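Long-range contact in VlsE1 (Borreliella burgdorferi, PDB 1L8W), which is a surface-exposed lipoprotein of the Lyme disease spirochaete whose antigenic variation probably serves evasion of the host immune response: residues A244-D256 / D269-M281. Numbering follows the deposited sequence.
Sequences AKNPIAAAIGDKD and DDQIAAAIALRGM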
loop_
_atom_site.group_PDB
_atom_site.type_symbol
_atom_site.label_atom_id
_atom_site.label_comp_id
_atom_site.label_asym_id
_atom_site.label_seq_id
_atom_site.Cartn_x
_atom_site.Cartn_y
_atom_site.Cartn_z
ATOM N N ALA A 244 -12.959 -7.117 -10.974
ATOM C CA ALA A 244 -11.535 -7.037 -10.636
ATOM C C ALA A 244 -10.965 -8.388 -10.194
ATOM O O ALA A 244 -11.601 -9.115 -9.430
ATOM C CB ALA A 244 -11.319 -5.995 -9.536
ATOM N N LYS A 245 -9.765 -8.711 -10.671
ATOM C CA LYS A 245 -9.111 -9.970 -10.316
ATOM C C LYS A 245 -7.808 -9.790 -9.528
ATOM O O LYS A 245 -7.186 -10.774 -9.103
ATOM C CB LYS A 245 -8.846 -10.807 -11.576
ATOM C CG LYS A 245 -10.112 -11.408 -12.215
ATOM C CD LYS A 245 -9.785 -12.216 -13.464
ATOM C CE LYS A 245 -11.027 -12.877 -14.057
ATOM N NZ LYS A 245 -11.626 -13.891 -13.143
ATOM N N ASN A 246 -7.388 -8.540 -9.342
ATOM C CA ASN A 246 -6.180 -8.249 -8.580
ATOM C C ASN A 246 -6.373 -6.924 -7.841
ATOM O O ASN A 246 -7.162 -6.084 -8.266
ATOM C CB ASN A 246 -4.959 -8.202 -9.512
ATOM C CG ASN A 246 -5.044 -7.083 -10.542
ATOM O OD1 ASN A 246 -4.912 -5.905 -10.208
ATOM N ND2 ASN A 246 -5.263 -7.449 -11.800
ATOM N N PRO A 247 -5.666 -6.719 -6.717
ATOM C CA PRO A 247 -5.843 -5.458 -5.986
ATOM C C PRO A 247 -5.561 -4.151 -6.758
ATOM O O PRO A 247 -6.155 -3.107 -6.449
ATOM C CB PRO A 247 -4.960 -5.644 -4.743
ATOM C CG PRO A 247 -3.959 -6.662 -5.147
ATOM C CD PRO A 247 -4.724 -7.615 -6.023
ATOM N N ILE A 248 -4.676 -4.202 -7.755
ATOM C CA ILE A 248 -4.369 -3.018 -8.562
ATOM C C ILE A 248 -5.584 -2.631 -9.416
ATOM O O ILE A 248 -5.974 -1.464 -9.467
ATOM C CB ILE A 248 -3.131 -3.261 -9.477
ATOM C CG1 ILE A 248 -1.867 -3.368 -8.616
ATOM C CG2 ILE A 248 -2.982 -2.133 -10.501
ATOM C CD1 ILE A 248 -0.607 -3.623 -9.407
ATOM N N ALA A 249 -6.198 -3.614 -10.061
ATOM C CA ALA A 249 -7.371 -3.366 -10.891
ATOM C C ALA A 249 -8.554 -2.896 -10.045
ATOM O O ALA A 249 -9.382 -2.090 -10.496
ATOM C CB ALA A 249 -7.747 -4.632 -11.642
ATOM N N ALA A 250 -8.634 -3.408 -8.820
ATOM C CA ALA A 250 -9.720 -3.048 -7.912
ATOM C C ALA A 250 -9.527 -1.644 -7.363
ATOM O O ALA A 250 -10.491 -0.885 -7.258
ATOM C CB ALA A 250 -9.818 -4.069 -6.754
ATOM N N ALA A 251 -8.287 -1.300 -7.019
ATOM C CA ALA A 251 -7.967 0.026 -6.475
ATOM C C ALA A 251 -8.231 1.166 -7.475
ATOM O O ALA A 251 -8.790 2.194 -7.109
ATOM C CB ALA A 251 -6.508 0.062 -6.003
ATOM N N ILE A 252 -7.825 0.995 -8.731
ATOM C CA ILE A 252 -8.081 2.034 -9.722
ATOM C C ILE A 252 -9.588 2.172 -9.902
ATOM O O ILE A 252 -10.124 3.286 -9.883
ATOM C CB ILE A 252 -7.417 1.710 -11.082
ATOM C CG1 ILE A 252 -5.894 1.765 -10.932
ATOM C CG2 ILE A 252 -7.908 2.696 -12.156
ATOM C CD1 ILE A 252 -5.117 1.313 -12.152
ATOM N N GLY A 253 -10.279 1.047 -10.077
ATOM C CA GLY A 253 -11.726 1.106 -10.230
ATOM C C GLY A 253 -12.284 1.391 -11.619
ATOM O O GLY A 253 -11.541 1.587 -12.593
ATOM N N ASP A 254 -13.614 1.440 -11.683
ATOM C CA ASP A 254 -14.372 1.657 -12.915
ATOM C C ASP A 254 -15.493 2.681 -12.687
ATOM O O ASP A 254 -15.957 2.856 -11.566
ATOM C CB ASP A 254 -14.949 0.302 -13.358
ATOM C CG ASP A 254 -15.885 0.406 -14.545
ATOM O OD1 ASP A 254 -17.020 0.905 -14.372
ATOM O OD2 ASP A 254 -15.485 -0.020 -15.651
ATOM N N LYS A 255 -15.927 3.351 -13.752
ATOM C CA LYS A 255 -16.981 4.362 -13.636
ATOM C C LYS A 255 -18.374 3.826 -13.313
ATOM O O LYS A 255 -19.164 4.524 -12.675
ATOM C CB LYS A 255 -17.051 5.219 -14.906
ATOM C CG LYS A 255 -15.781 6.025 -15.189
ATOM C CD LYS A 255 -16.044 7.211 -16.107
ATOM C CE LYS A 255 -16.916 8.264 -15.414
ATOM N NZ LYS A 255 -17.203 9.463 -16.273
ATOM N N ASP A 256 -18.689 2.604 -13.740
ATOM C CA ASP A 256 -20.008 2.036 -13.456
ATOM C C ASP A 256 -20.171 1.676 -11.987
ATOM O O ASP A 256 -21.282 1.412 -11.523
ATOM C CB ASP A 256 -20.279 0.788 -14.300
ATOM C CG ASP A 256 -20.494 1.108 -15.762
ATOM O OD1 ASP A 256 -20.867 2.263 -16.061
ATOM O OD2 ASP A 256 -20.300 0.202 -16.607
ATOM N N ASP A 269 -9.139 -11.608 2.235
ATOM C CA ASP A 269 -8.710 -10.505 3.088
ATOM C C ASP A 269 -7.411 -9.786 2.749
ATOM O O ASP A 269 -7.319 -8.575 2.921
ATOM C CB ASP A 269 -8.644 -10.977 4.542
ATOM C CG ASP A 269 -10.008 -11.356 5.091
ATOM O OD1 ASP A 269 -10.954 -10.554 4.936
ATOM O OD2 ASP A 269 -10.127 -12.453 5.682
ATOM N N ASP A 270 -6.399 -10.509 2.292
ATOM C CA ASP A 270 -5.145 -9.845 1.972
ATOM C C ASP A 270 -5.232 -9.056 0.658
ATOM O O ASP A 270 -4.546 -8.044 0.499
ATOM C CB ASP A 270 -3.991 -10.857 1.961
ATOM C CG ASP A 270 -4.236 -12.020 1.026
ATOM O OD1 ASP A 270 -5.393 -12.200 0.580
ATOM O OD2 ASP A 270 -3.262 -12.762 0.750
ATOM N N GLN A 271 -6.098 -9.503 -0.254
ATOM C CA GLN A 271 -6.319 -8.840 -1.540
ATOM C C GLN A 271 -7.169 -7.587 -1.336
ATOM O O GLN A 271 -6.914 -6.527 -1.922
ATOM C CB GLN A 271 -7.046 -9.775 -2.500
ATOM C CG GLN A 271 -6.353 -11.112 -2.723
ATOM C CD GLN A 271 -4.958 -10.952 -3.282
ATOM O OE1 GLN A 271 -4.749 -10.234 -4.258
ATOM N NE2 GLN A 271 -3.994 -11.627 -2.672
ATOM N N ILE A 272 -8.196 -7.721 -0.507
ATOM C CA ILE A 272 -9.066 -6.598 -0.196
ATOM C C ILE A 272 -8.239 -5.527 0.522
ATOM O O ILE A 272 -8.270 -4.359 0.146
ATOM C CB ILE A 272 -10.218 -7.036 0.712
ATOM C CG1 ILE A 272 -11.086 -8.050 -0.035
ATOM C CG2 ILE A 272 -11.009 -5.827 1.170
ATOM C CD1 ILE A 272 -12.182 -8.662 0.793
ATOM N N ALA A 273 -7.506 -5.942 1.552
ATOM C CA ALA A 273 -6.659 -5.033 2.324
ATOM C C ALA A 273 -5.629 -4.332 1.424
ATOM O O ALA A 273 -5.241 -3.184 1.684
ATOM C CB ALA A 273 -5.959 -5.796 3.435
ATOM N N ALA A 274 -5.196 -5.027 0.368
ATOM C CA ALA A 274 -4.246 -4.471 -0.594
ATOM C C ALA A 274 -4.921 -3.437 -1.496
ATOM O O ALA A 274 -4.335 -2.393 -1.800
ATOM C CB ALA A 274 -3.640 -5.578 -1.450
ATOM N N ALA A 275 -6.142 -3.739 -1.936
ATOM C CA ALA A 275 -6.895 -2.831 -2.800
ATOM C C ALA A 275 -7.135 -1.550 -2.031
ATOM O O ALA A 275 -7.075 -0.448 -2.573
ATOM C CB ALA A 275 -8.241 -3.457 -3.196
ATOM N N ILE A 276 -7.412 -1.734 -0.749
ATOM C CA ILE A 276 -7.674 -0.648 0.168
ATOM C C ILE A 276 -6.439 0.218 0.393
ATOM O O ILE A 276 -6.511 1.440 0.259
ATOM C CB ILE A 276 -8.197 -1.205 1.521
ATOM C CG1 ILE A 276 -9.623 -1.743 1.326
ATOM C CG2 ILE A 276 -8.147 -0.140 2.593
ATOM C CD1 ILE A 276 -10.295 -2.288 2.582
ATOM N N ALA A 277 -5.308 -0.401 0.710
ATOM C CA ALA A 277 -4.085 0.366 0.959
ATOM C C ALA A 277 -3.608 1.112 -0.283
ATOM O O ALA A 277 -3.159 2.256 -0.184
ATOM C CB ALA A 277 -2.977 -0.545 1.482
ATOM N N LEU A 278 -3.707 0.470 -1.444
ATOM C CA LEU A 278 -3.292 1.103 -2.693
ATOM C C LEU A 278 -4.179 2.298 -3.021
ATOM O O LEU A 278 -3.688 3.347 -3.441
ATOM C CB LEU A 278 -3.351 0.108 -3.850
ATOM C CG LEU A 278 -2.135 -0.797 -4.053
ATOM C CD1 LEU A 278 -2.495 -1.930 -4.991
ATOM C CD2 LEU A 278 -0.967 0.020 -4.603
ATOM N N ARG A 279 -5.485 2.138 -2.821
ATOM C CA ARG A 279 -6.438 3.198 -3.109
ATOM C C ARG A 279 -6.200 4.386 -2.187
ATOM O O ARG A 279 -6.194 5.534 -2.631
ATOM C CB ARG A 279 -7.857 2.672 -2.937
ATOM C CG ARG A 279 -8.941 3.696 -3.153
ATOM C CD ARG A 279 -9.645 3.422 -4.448
ATOM N NE ARG A 279 -11.028 3.843 -4.406
ATOM C CZ ARG A 279 -11.851 3.796 -5.446
ATOM N NH1 ARG A 279 -11.419 3.351 -6.621
ATOM N NH2 ARG A 279 -13.112 4.166 -5.301
ATOM N N GLY A 280 -5.999 4.093 -0.903
ATOM C CA GLY A 280 -5.745 5.136 0.071
ATOM C C GLY A 280 -4.454 5.912 -0.163
ATOM O O GLY A 280 -4.382 7.098 0.155
HETATM N N MSE A 281 -3.434 5.260 -0.717
HETATM C CA MSE A 281 -2.161 5.927 -0.975
HETATM C C MSE A 281 -2.138 6.685 -2.301
HETATM O O MSE A 281 -1.432 7.688 -2.434
HETATM C CB MSE A 281 -1.003 4.919 -1.013
HETATM C CG MSE A 281 -0.734 4.141 0.251
HETATM SE SE MSE A 281 0.804 2.938 0.011
HETATM C CE MSE A 281 2.142 3.965 0.880
#
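The guanidinium of Arg279 meets helix 247-252 at its edge, where Ala251 O and Ile252 O both lie near the guanidinium plane. NH1 of Arg279 donates to Ala251 O at 2.9 Å, with an N-H...O angle of 169°. Seen from the acceptor the fit is less regular, since the donor stands 37° above the carbonyl plane of Ala251 and misses the lone-pair direction. The aliphatic part of Arg279 sets this up: CG is anti to the backbone N, and a bend at chi2 brings CD against Ala251 O and NH1 within bonding distance. The bond thus grips a carbonyl of the helix's last turn, just before Gly253 leaves helical geometry with positive phi. At the other end, Asn246, at the N-cap, accepts from Ala249 N through OD1 at 2.6 Å.

Between these ends the packing is close, with alanines set between Pro247 and Leu278. Pro247 is laid against helix 269-281, with its CB 3.5 Å from Ala274 CB and its CD 3.2 Å from Gln271 OE1. Ala251 CB comes 3.5 Å from Ala275 O and also touches Leu278 CB, while Ala250 CB meets Ala275 CB at 3.9 Å. Leu278 CD1 reaches Ile248 CG1 at 4.0 Å. The result is an alanine-rich close crossing of two helices, whose axes approach to 8.1 Å at an angle of -47°.

Of the 11 touching residues, 10 are buried. Ile248 and Ile252 pack on helix 153-170, and Pro247 and Gln271 touch helix 220-230. Beyond the contact, Ile276, Ala277 and Met281 (selenomethionine) lean on the long helix 294-333, so helix 269-281 joins the short helix 247-252 to it, while Arg279 NH2 makes a weak hydrogen bond to Lys286 O, next to strand 287-288.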